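Local coordinates for protein predicted ATPase of the ABC class (Vibrio vulnificus, PDB 5D6A) that binds the ATP analogue AMP-PNP and, as a predicted ABC-class ATPase, probably hydrolyses ATP, though its biological role is not established, at residues A[198-201]-A[202-206]; A[559-562]-A[563-567]; A[188-191]-A[192-196]; A[344-347]-A[348-352]. All coordinates share one frame; numbering follows the deposited sequence.

Contact 1 (A[198-201]-A[202-206]); sequences REQL and EVNGL
L201 and L206 come together where the chain leaves helix 181-199, makes a type I beta turn from E202 to G205 and enters strand 206-211. L206 N donates to L201 O (2.8 Å) in a fairly straight bond, 160° at the hydrogen, and inside this loop G205 N returns to E202 O at 3.2 Å. A 6→1 bond (L206 N to L201 O) enclosing a 5→2 bond (G205 N to E202 O), with G205 at positive phi (57°), is the pattern of a Schellman motif, and it turns the chain from helical geometry into the strand. The tightly packed side belongs to the two leucines. L201 CD2 lies 4.2 Å from L206 CB, and L201 CB is 3.5 Å from L206 O, so the L201 side chain rests against both backbone and side chain of the first strand residue. Beyond them, L201 packs on V295 and L206 on V241, which sets the turn against the four-stranded antiparallel sheet that holds strands 206-211, 240-245 and 294-296. The other side is looser and more open to solvent, with E202, V203 and N204 exposed. E202 reaches out of the turn to a salt bridge with K258. Q200 and N204 run side by side in the same direction, their amide planes 38° apart, without bonding to each other; NE2 of Q200 is taken by the backbone oxygen of H244. With chi1 of 55°, CG of Q200 stands between its own backbone N and carbonyl carbon, and the extended chain beyond it leaves Q200 OE1 4.2 Å from N204 ND2.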
loop_
_atom_site.group_PDB
_atom_site.type_symbol
_atom_site.label_atom_id
_atom_site.label_comp_id
_atom_site.label_asym_id
_atom_site.label_seq_id
_atom_site.Cartn_x
_atom_site.Cartn_y
_atom_site.Cartn_z
ATOM N N ARG A 198 2.722 -1.700 31.540
ATOM C CA ARG A 198 2.145 -2.754 30.707
ATOM C C ARG A 198 1.910 -4.035 31.508
ATOM O O ARG A 198 0.931 -4.739 31.273
ATOM C CB ARG A 198 3.027 -3.038 29.478
ATOM C CG ARG A 198 2.469 -4.133 28.572
ATOM C CD ARG A 198 3.229 -4.298 27.263
ATOM N NE ARG A 198 3.091 -3.139 26.374
ATOM C CZ ARG A 198 3.963 -2.134 26.277
ATOM N NH1 ARG A 198 5.075 -2.116 27.007
ATOM N NH2 ARG A 198 3.723 -1.139 25.432
ATOM N N GLU A 199 2.798 -4.325 32.458
ATOM C CA GLU A 199 2.674 -5.535 33.279
ATOM C C GLU A 199 1.506 -5.502 34.267
ATOM O O GLU A 199 0.964 -6.551 34.618
ATOM C CB GLU A 199 3.981 -5.828 34.027
ATOM C CG GLU A 199 5.131 -6.206 33.104
ATOM C CD GLU A 199 6.393 -6.630 33.838
ATOM O OE1 GLU A 199 6.349 -6.839 35.072
ATOM O OE2 GLU A 199 7.433 -6.769 33.163
ATOM N N GLN A 200 1.110 -4.309 34.708
ATOM C CA GLN A 200 0.008 -4.197 35.669
ATOM C C GLN A 200 -1.347 -3.882 35.024
ATOM O O GLN A 200 -2.263 -3.405 35.696
ATOM C CB GLN A 200 0.346 -3.193 36.783
ATOM C CG GLN A 200 0.733 -1.804 36.315
ATOM C CD GLN A 200 1.121 -0.898 37.468
ATOM O OE1 GLN A 200 0.478 -0.896 38.516
ATOM N NE2 GLN A 200 2.168 -0.108 37.272
ATOM N N LEU A 201 -1.472 -4.160 33.726
ATOM C CA LEU A 201 -2.737 -3.966 33.025
ATOM C C LEU A 201 -3.659 -5.113 33.393
ATOM O O LEU A 201 -4.833 -4.913 33.708
ATOM C CB LEU A 201 -2.531 -3.950 31.509
ATOM C CG LEU A 201 -1.805 -2.749 30.906
ATOM C CD1 LEU A 201 -1.542 -2.979 29.426
ATOM C CD2 LEU A 201 -2.614 -1.479 31.123
ATOM N N GLU A 202 -3.102 -6.319 33.359
ATOM C CA GLU A 202 -3.841 -7.531 33.672
ATOM C C GLU A 202 -4.379 -7.528 35.103
ATOM O O GLU A 202 -5.528 -7.901 35.340
ATOM C CB GLU A 202 -2.938 -8.753 33.483
ATOM C CG GLU A 202 -3.663 -10.084 33.585
ATOM C CD GLU A 202 -4.646 -10.308 32.447
ATOM O OE1 GLU A 202 -5.541 -11.169 32.596
ATOM O OE2 GLU A 202 -4.530 -9.624 31.405
ATOM N N VAL A 203 -3.542 -7.109 36.048
ATOM C CA VAL A 203 -3.924 -7.085 37.464
ATOM C C VAL A 203 -5.109 -6.151 37.731
ATOM O O VAL A 203 -5.981 -6.465 38.543
ATOM C CB VAL A 203 -2.739 -6.660 38.361
ATOM C CG1 VAL A 203 -3.157 -6.656 39.827
ATOM C CG2 VAL A 203 -1.549 -7.584 38.149
ATOM N N ASN A 204 -5.138 -5.011 37.042
ATOM C CA ASN A 204 -6.215 -4.034 37.213
ATOM C C ASN A 204 -7.383 -4.234 36.238
ATOM O O ASN A 204 -8.215 -3.339 36.067
ATOM C CB ASN A 204 -5.651 -2.616 37.097
ATOM C CG ASN A 204 -4.620 -2.312 38.170
ATOM O OD1 ASN A 204 -4.735 -2.769 39.307
ATOM N ND2 ASN A 204 -3.615 -1.521 37.819
ATOM N N GLY A 205 -7.448 -5.411 35.614
ATOM C CA GLY A 205 -8.516 -5.729 34.673
ATOM C C GLY A 205 -8.616 -4.741 33.531
ATOM O O GLY A 205 -9.714 -4.345 33.144
ATOM N N LEU A 206 -7.464 -4.355 32.989
ATOM C CA LEU A 206 -7.396 -3.395 31.890
ATOM C C LEU A 206 -6.702 -3.992 30.674
ATOM O O LEU A 206 -5.874 -4.890 30.808
ATOM C CB LEU A 206 -6.617 -2.154 32.333
ATOM C CG LEU A 206 -7.134 -1.404 33.559
ATOM C CD1 LEU A 206 -6.196 -0.256 33.898
ATOM C CD2 LEU A 206 -8.551 -0.900 33.334
#

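Contact 2 (A[559-562]-A[563-567]); sequences VMAA and LNRMR
V559 O accepts from L563 N at 2.9 Å and M560 O from N564 N at 2.6 Å, the i to i+4 bonds of the last turn of helix 556-564. The next step breaks this pattern: R565 N is held by A562 O at 3.2 Å, three residues back, with only a weak bond to A561 O. M566 N likewise bonds to L563 O, so the chain tightens as it leaves the helix. A561 O, which has that weak backbone bond from R565 N, also accepts from a side chain. CG of R565 lies beside its own backbone N (chi1 -68°) and the chain is extended as far as NE, which carries the guanidinium back along the helix until R565 NH2 donates to A561 O at 2.9 Å. The oxygen sits at the guanidinium edge, in its plane, whereas NH2 stands 42° out of the carbonyl plane. At its other end the same group makes a salt bridge from NH1 to E306. The N564 amide lies close to M560 O, and its OD1 accepts from R462. The selenomethionine M560 bends back at chi2 and chi3; its SE lies 4.3 Å from L563 CD2 and its CE 3.7 Å from N564 OD1. The whole turn is buried in the C-terminal region: W516 of helix 506-519 packs against V559, A562, L563 and M566, I533 of helix 529-536 covers V559 and M560, and T495 of strand 493-496 meets R565 and M566.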
loop_
_atom_site.group_PDB
_atom_site.type_symbol
_atom_site.label_atom_id
_atom_site.label_comp_id
_atom_site.label_asym_id
_atom_site.label_seq_id
_atom_site.Cartn_x
_atom_site.Cartn_y
_atom_site.Cartn_z
ATOM N N VAL A 559 4.244 -12.974 13.058
ATOM C CA VAL A 559 4.908 -13.977 12.222
ATOM C C VAL A 559 3.834 -14.865 11.594
ATOM O O VAL A 559 3.899 -15.193 10.405
ATOM C CB VAL A 559 5.882 -14.851 13.036
ATOM C CG1 VAL A 559 6.497 -15.932 12.160
ATOM C CG2 VAL A 559 6.978 -14.000 13.656
HETATM N N MSE A 560 2.844 -15.235 12.405
HETATM C CA MSE A 560 1.724 -16.059 11.949
HETATM C C MSE A 560 0.924 -15.291 10.940
HETATM O O MSE A 560 0.591 -15.812 9.876
HETATM C CB MSE A 560 0.803 -16.433 13.111
HETATM C CG MSE A 560 1.387 -17.522 14.006
HETATM SE SE MSE A 560 1.783 -19.147 12.962
HETATM C CE MSE A 560 -0.041 -19.584 12.357
ATOM N N ALA A 561 0.609 -14.041 11.266
ATOM C CA ALA A 561 -0.154 -13.188 10.361
ATOM C C ALA A 561 0.498 -13.150 8.977
ATOM O O ALA A 561 -0.175 -13.312 7.958
ATOM C CB ALA A 561 -0.274 -11.783 10.932
ATOM N N ALA A 562 1.813 -12.940 8.950
ATOM C CA ALA A 562 2.561 -12.893 7.691
ATOM C C ALA A 562 2.521 -14.250 7.004
ATOM O O ALA A 562 2.374 -14.343 5.785
ATOM C CB ALA A 562 4.002 -12.481 7.949
ATOM N N LEU A 563 2.640 -15.300 7.807
ATOM C CA LEU A 563 2.643 -16.667 7.309
ATOM C C LEU A 563 1.261 -17.070 6.780
ATOM O O LEU A 563 1.162 -17.836 5.822
ATOM C CB LEU A 563 3.113 -17.601 8.427
ATOM C CG LEU A 563 3.567 -19.019 8.097
ATOM C CD1 LEU A 563 4.636 -19.032 7.013
ATOM C CD2 LEU A 563 4.095 -19.665 9.370
ATOM N N ASN A 564 0.204 -16.539 7.397
ATOM C CA ASN A 564 -1.173 -16.809 6.967
ATOM C C ASN A 564 -1.466 -16.200 5.603
ATOM O O ASN A 564 -2.426 -16.592 4.942
ATOM C CB ASN A 564 -2.183 -16.239 7.974
ATOM C CG ASN A 564 -2.159 -16.952 9.311
ATOM O OD1 ASN A 564 -1.723 -18.094 9.414
ATOM N ND2 ASN A 564 -2.655 -16.282 10.344
ATOM N N ARG A 565 -0.646 -15.229 5.201
ATOM C CA ARG A 565 -0.812 -14.538 3.919
ATOM C C ARG A 565 0.185 -14.977 2.853
ATOM O O ARG A 565 0.165 -14.451 1.739
ATOM C CB ARG A 565 -0.729 -13.028 4.134
ATOM C CG ARG A 565 -1.909 -12.496 4.924
ATOM C CD ARG A 565 -1.700 -11.078 5.424
ATOM N NE ARG A 565 -2.915 -10.588 6.065
ATOM C CZ ARG A 565 -3.309 -10.919 7.293
ATOM N NH1 ARG A 565 -4.440 -10.423 7.775
ATOM N NH2 ARG A 565 -2.591 -11.751 8.041
HETATM N N MSE A 566 1.054 -15.930 3.188
HETATM C CA MSE A 566 2.019 -16.459 2.222
HETATM C C MSE A 566 1.265 -17.492 1.432
HETATM O O MSE A 566 0.732 -18.448 1.993
HETATM C CB MSE A 566 3.240 -17.046 2.917
HETATM C CG MSE A 566 4.486 -16.875 2.061
HETATM SE SE MSE A 566 5.005 -18.607 1.295
HETATM C CE MSE A 566 5.697 -19.416 2.950
ATOM N N ARG A 567 1.233 -17.308 0.118
ATOM C CA ARG A 567 0.446 -18.164 -0.782
ATOM C C ARG A 567 0.883 -19.627 -0.927
ATOM O O ARG A 567 0.107 -20.451 -1.417
ATOM C CB ARG A 567 0.355 -17.486 -2.152
ATOM C CG ARG A 567 -0.289 -16.110 -2.046
ATOM C CD ARG A 567 -0.329 -15.347 -3.352
ATOM N NE ARG A 567 -1.045 -14.082 -3.184
ATOM C CZ ARG A 567 -2.369 -13.940 -3.260
ATOM N NH1 ARG A 567 -3.157 -14.987 -3.503
ATOM N NH2 ARG A 567 -2.916 -12.743 -3.089
#

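Contact 3 (A[188-191]-A[192-196]); sequences CQVV and EDQEA
Q194 reaches back to V190 O and V191 in the middle of helix 181-199, and together with V191 and E192 it buries the most surface in this turn. The helix is regular: V191 O accepts from E195 N at 3.0 Å, and E192 N donates to C188 O, also at 3.0 Å. E192 sets its CB 3.3 Å from C188 O, then runs outward fully extended, CG anti to the backbone N (chi1 -174°). Its carboxylate is held beyond the turn by two donors, S91 at OE2 and the side-chain amide of N247 at OE1. Q194 behaves differently. Its CG stands beside its backbone N (chi1 -79°), which directs the chain back over the preceding turn, and its amide ends near V190 and V191, crossing the V190 side chain at an angle. There NE2 of Q194 donates to V190 O at 3.3 Å, from well above the carbonyl plane, 58° out of it. Because Q194 N also donates to V190 O, at 3.0 Å, this oxygen is gripped by two donors of one residue, which approach from opposite faces of the carbonyl. One methyl from each valine comes near the side-chain nitrogen: V190 CG1 at 3.8 Å and V191 CG2 at 4.2 Å from Q194 NE2. On the far end of the amide, OE1 accepts from H285 N, so the amide links the helix to strand 284-285. N284 of that strand also covers V191 and Q194, while F94 of helix 92-109 packs on C188 and E192. D193 accepts from the backbone amides of N247 and R248, tying the helix to the loop between strands 240-245 and 249-257.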
loop_
_atom_site.group_PDB
_atom_site.type_symbol
_atom_site.label_atom_id
_atom_site.label_comp_id
_atom_site.label_asym_id
_atom_site.label_seq_id
_atom_site.Cartn_x
_atom_site.Cartn_y
_atom_site.Cartn_z
ATOM N N CYS A 188 16.089 5.447 29.597
ATOM C CA CYS A 188 15.898 4.106 30.155
ATOM C C CYS A 188 14.747 4.045 31.156
ATOM O O CYS A 188 14.077 3.020 31.275
ATOM C CB CYS A 188 17.178 3.634 30.846
ATOM S SG CYS A 188 18.617 3.550 29.761
ATOM N N GLN A 189 14.530 5.139 31.879
ATOM C CA GLN A 189 13.467 5.198 32.885
ATOM C C GLN A 189 12.075 5.222 32.273
ATOM O O GLN A 189 11.163 4.582 32.787
ATOM C CB GLN A 189 13.661 6.409 33.792
ATOM C CG GLN A 189 14.865 6.292 34.703
ATOM C CD GLN A 189 15.228 7.603 35.362
ATOM O OE1 GLN A 189 14.491 8.588 35.266
ATOM N NE2 GLN A 189 16.371 7.628 36.030
ATOM N N VAL A 190 11.911 5.957 31.180
ATOM C CA VAL A 190 10.614 6.028 30.513
ATOM C C VAL A 190 10.246 4.664 29.941
ATOM O O VAL A 190 9.087 4.259 29.995
ATOM C CB VAL A 190 10.590 7.103 29.406
ATOM C CG1 VAL A 190 9.292 7.039 28.614
ATOM C CG2 VAL A 190 10.767 8.487 30.012
ATOM N N VAL A 191 11.234 3.954 29.404
ATOM C CA VAL A 191 10.994 2.622 28.845
ATOM C C VAL A 191 10.677 1.640 29.967
ATOM O O VAL A 191 9.784 0.804 29.831
ATOM C CB VAL A 191 12.196 2.111 28.026
ATOM C CG1 VAL A 191 11.936 0.696 27.521
ATOM C CG2 VAL A 191 12.474 3.047 26.858
ATOM N N GLU A 192 11.411 1.749 31.072
ATOM C CA GLU A 192 11.189 0.881 32.226
ATOM C C GLU A 192 9.780 1.112 32.771
ATOM O O GLU A 192 9.090 0.165 33.152
ATOM C CB GLU A 192 12.232 1.145 33.314
ATOM C CG GLU A 192 12.157 0.192 34.499
ATOM C CD GLU A 192 13.247 0.438 35.526
ATOM O OE1 GLU A 192 13.695 1.596 35.663
ATOM O OE2 GLU A 192 13.648 -0.524 36.214
ATOM N N ASP A 193 9.365 2.378 32.803
ATOM C CA ASP A 193 8.030 2.735 33.268
ATOM C C ASP A 193 6.975 2.136 32.345
ATOM O O ASP A 193 5.961 1.619 32.811
ATOM C CB ASP A 193 7.859 4.257 33.344
ATOM C CG ASP A 193 8.664 4.891 34.473
ATOM O OD1 ASP A 193 9.347 4.160 35.227
ATOM O OD2 ASP A 193 8.598 6.131 34.614
ATOM N N GLN A 194 7.218 2.206 31.037
ATOM C CA GLN A 194 6.289 1.640 30.056
ATOM C C GLN A 194 6.086 0.140 30.248
ATOM O O GLN A 194 4.957 -0.347 30.180
ATOM C CB GLN A 194 6.755 1.941 28.634
ATOM C CG GLN A 194 6.416 3.352 28.195
ATOM C CD GLN A 194 7.024 3.725 26.860
ATOM O OE1 GLN A 194 6.317 3.891 25.868
ATOM N NE2 GLN A 194 8.343 3.840 26.824
ATOM N N GLU A 195 7.171 -0.588 30.495
ATOM C CA GLU A 195 7.070 -2.026 30.718
ATOM C C GLU A 195 6.306 -2.283 32.012
ATOM O O GLU A 195 5.403 -3.119 32.049
ATOM C CB GLU A 195 8.456 -2.673 30.778
ATOM C CG GLU A 195 8.439 -4.181 31.012
ATOM C CD GLU A 195 7.697 -4.952 29.930
ATOM O OE1 GLU A 195 7.515 -4.415 28.813
ATOM O OE2 GLU A 195 7.307 -6.111 30.195
ATOM N N ALA A 196 6.671 -1.549 33.062
ATOM C CA ALA A 196 6.024 -1.671 34.369
ATOM C C ALA A 196 4.522 -1.408 34.278
ATOM O O ALA A 196 3.731 -2.118 34.885
ATOM C CB ALA A 196 6.666 -0.721 35.369
#

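Contact 4 (A[344-347]-A[348-352]); sequences AAWL and QESVE
The indole of W346, on helix 339-352 of the P-loop domain, meets S350 OG at an oblique angle, with W346 CD1 3.5 Å from that oxygen, while the guanidinium of R565 lies against the same ring as a cation-pi partner. M301, I303 and R304 also touch the W346 side chain. The second flat group, the E349 carboxylate, turns back along the helix so that E349 OE1 is 3.6 Å from W346 CA; its OE2 forms a salt bridge with R309. The helix precedes strand 357-361, probably the Walker B strand of this ATPase. Regular helical bonds underlie the turn, among them Q348 N to A344 O at 3.0 Å and E349 N to A345 O at 2.8 Å. CG of E349, beside its own backbone N (chi1 -70°), lies 3.2 Å from A345 O. On the side facing strand 357-361, L347 and S350 both pack on L358. The buried hydroxyl of S350 is satisfied within the helix, since S350 OG donates to W346 O at 2.8 Å. That carbonyl has two donors: S350 N, at 3.0 Å from W346 O, and S350 OG reach it from opposite faces of its plane.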
loop_
_atom_site.group_PDB
_atom_site.type_symbol
_atom_site.label_atom_id
_atom_site.label_comp_id
_atom_site.label_asym_id
_atom_site.label_seq_id
_atom_site.Cartn_x
_atom_site.Cartn_y
_atom_site.Cartn_z
ATOM N N ALA A 344 -13.303 -12.141 8.529
ATOM C CA ALA A 344 -13.705 -13.275 9.362
ATOM C C ALA A 344 -12.505 -14.201 9.568
ATOM O O ALA A 344 -12.243 -14.673 10.681
ATOM C CB ALA A 344 -14.853 -14.033 8.712
ATOM N N ALA A 345 -11.779 -14.450 8.482
ATOM C CA ALA A 345 -10.592 -15.282 8.530
ATOM C C ALA A 345 -9.572 -14.657 9.469
ATOM O O ALA A 345 -9.058 -15.328 10.357
ATOM C CB ALA A 345 -10.007 -15.447 7.139
ATOM N N TRP A 346 -9.304 -13.364 9.282
ATOM C CA TRP A 346 -8.342 -12.640 10.117
ATOM C C TRP A 346 -8.729 -12.807 11.581
ATOM O O TRP A 346 -7.886 -13.077 12.440
ATOM C CB TRP A 346 -8.348 -11.140 9.792
ATOM C CG TRP A 346 -7.109 -10.403 10.250
ATOM C CD1 TRP A 346 -6.296 -10.721 11.305
ATOM C CD2 TRP A 346 -6.610 -9.167 9.727
ATOM N NE1 TRP A 346 -5.287 -9.799 11.422
ATOM C CE2 TRP A 346 -5.463 -8.827 10.475
ATOM C CE3 TRP A 346 -7.002 -8.332 8.682
ATOM C CZ2 TRP A 346 -4.710 -7.686 10.211
ATOM C CZ3 TRP A 346 -6.254 -7.198 8.424
ATOM C CH2 TRP A 346 -5.124 -6.886 9.185
ATOM N N LEU A 347 -10.019 -12.637 11.855
ATOM C CA LEU A 347 -10.535 -12.751 13.212
ATOM C C LEU A 347 -10.183 -14.109 13.808
ATOM O O LEU A 347 -9.540 -14.185 14.856
ATOM C CB LEU A 347 -12.052 -12.519 13.226
ATOM C CG LEU A 347 -12.780 -12.635 14.569
ATOM C CD1 LEU A 347 -12.125 -11.786 15.639
ATOM C CD2 LEU A 347 -14.237 -12.241 14.404
ATOM N N GLN A 348 -10.580 -15.174 13.119
ATOM C CA GLN A 348 -10.312 -16.530 13.583
ATOM C C GLN A 348 -8.815 -16.772 13.772
ATOM O O GLN A 348 -8.401 -17.381 14.758
ATOM C CB GLN A 348 -10.875 -17.551 12.597
ATOM C CG GLN A 348 -10.800 -18.984 13.099
ATOM C CD GLN A 348 -11.631 -19.208 14.353
ATOM O OE1 GLN A 348 -12.728 -18.662 14.496
ATOM N NE2 GLN A 348 -11.117 -20.027 15.260
ATOM N N GLU A 349 -8.011 -16.293 12.825
ATOM C CA GLU A 349 -6.558 -16.449 12.889
ATOM C C GLU A 349 -5.975 -15.803 14.138
ATOM O O GLU A 349 -5.018 -16.314 14.716
ATOM C CB GLU A 349 -5.899 -15.860 11.640
ATOM C CG GLU A 349 -6.166 -16.654 10.368
ATOM C CD GLU A 349 -5.736 -15.929 9.098
ATOM O OE1 GLU A 349 -5.511 -14.699 9.141
ATOM O OE2 GLU A 349 -5.642 -16.590 8.042
ATOM N N SER A 350 -6.559 -14.683 14.553
ATOM C CA SER A 350 -6.088 -13.973 15.746
ATOM C C SER A 350 -6.401 -14.773 17.021
ATOM O O SER A 350 -5.587 -14.839 17.947
ATOM C CB SER A 350 -6.715 -12.581 15.808
ATOM O OG SER A 350 -6.476 -11.879 14.599
ATOM N N VAL A 351 -7.581 -15.381 17.060
ATOM C CA VAL A 351 -7.963 -16.203 18.196
ATOM C C VAL A 351 -7.001 -17.387 18.272
ATOM O O VAL A 351 -6.472 -17.701 19.337
ATOM C CB VAL A 351 -9.410 -16.720 18.072
ATOM C CG1 VAL A 351 -9.747 -17.651 19.233
ATOM C CG2 VAL A 351 -10.392 -15.557 18.007
ATOM N N GLU A 352 -6.759 -18.014 17.122
ATOM C CA GLU A 352 -5.859 -19.160 17.027
ATOM C C GLU A 352 -4.494 -18.828 17.629
ATOM O O GLU A 352 -3.938 -19.614 18.392
ATOM C CB GLU A 352 -5.676 -19.577 15.561
ATOM C CG GLU A 352 -5.039 -20.953 15.369
ATOM C CD GLU A 352 -4.639 -21.231 13.927
ATOM O OE1 GLU A 352 -3.912 -20.407 13.333
ATOM O OE2 GLU A 352 -5.014 -22.296 13.396
#

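The four contacts form two groups. Contact 3 and contact 1 follow one another along helix 181-199, their centres 15 Å apart, from its middle to the turn that enters the four-stranded antiparallel sheet. Contacts 2 and 4 are far apart in the sequence, yet their centres are only 12 Å apart and they touch: R565 NH1 is 3.2 Å from W346 CD2, and N564 ND2 is 3.3 Å from E349 CD. They thus join the C-terminal region to the P-loop domain. Contact 4 is also near the nucleotide, the side chain of A344 being about 11 Å from bound AMP-PNP and about 9 Å from a sodium ion. Contacts 1 and 4 remain about 14 Å apart at their nearest atoms.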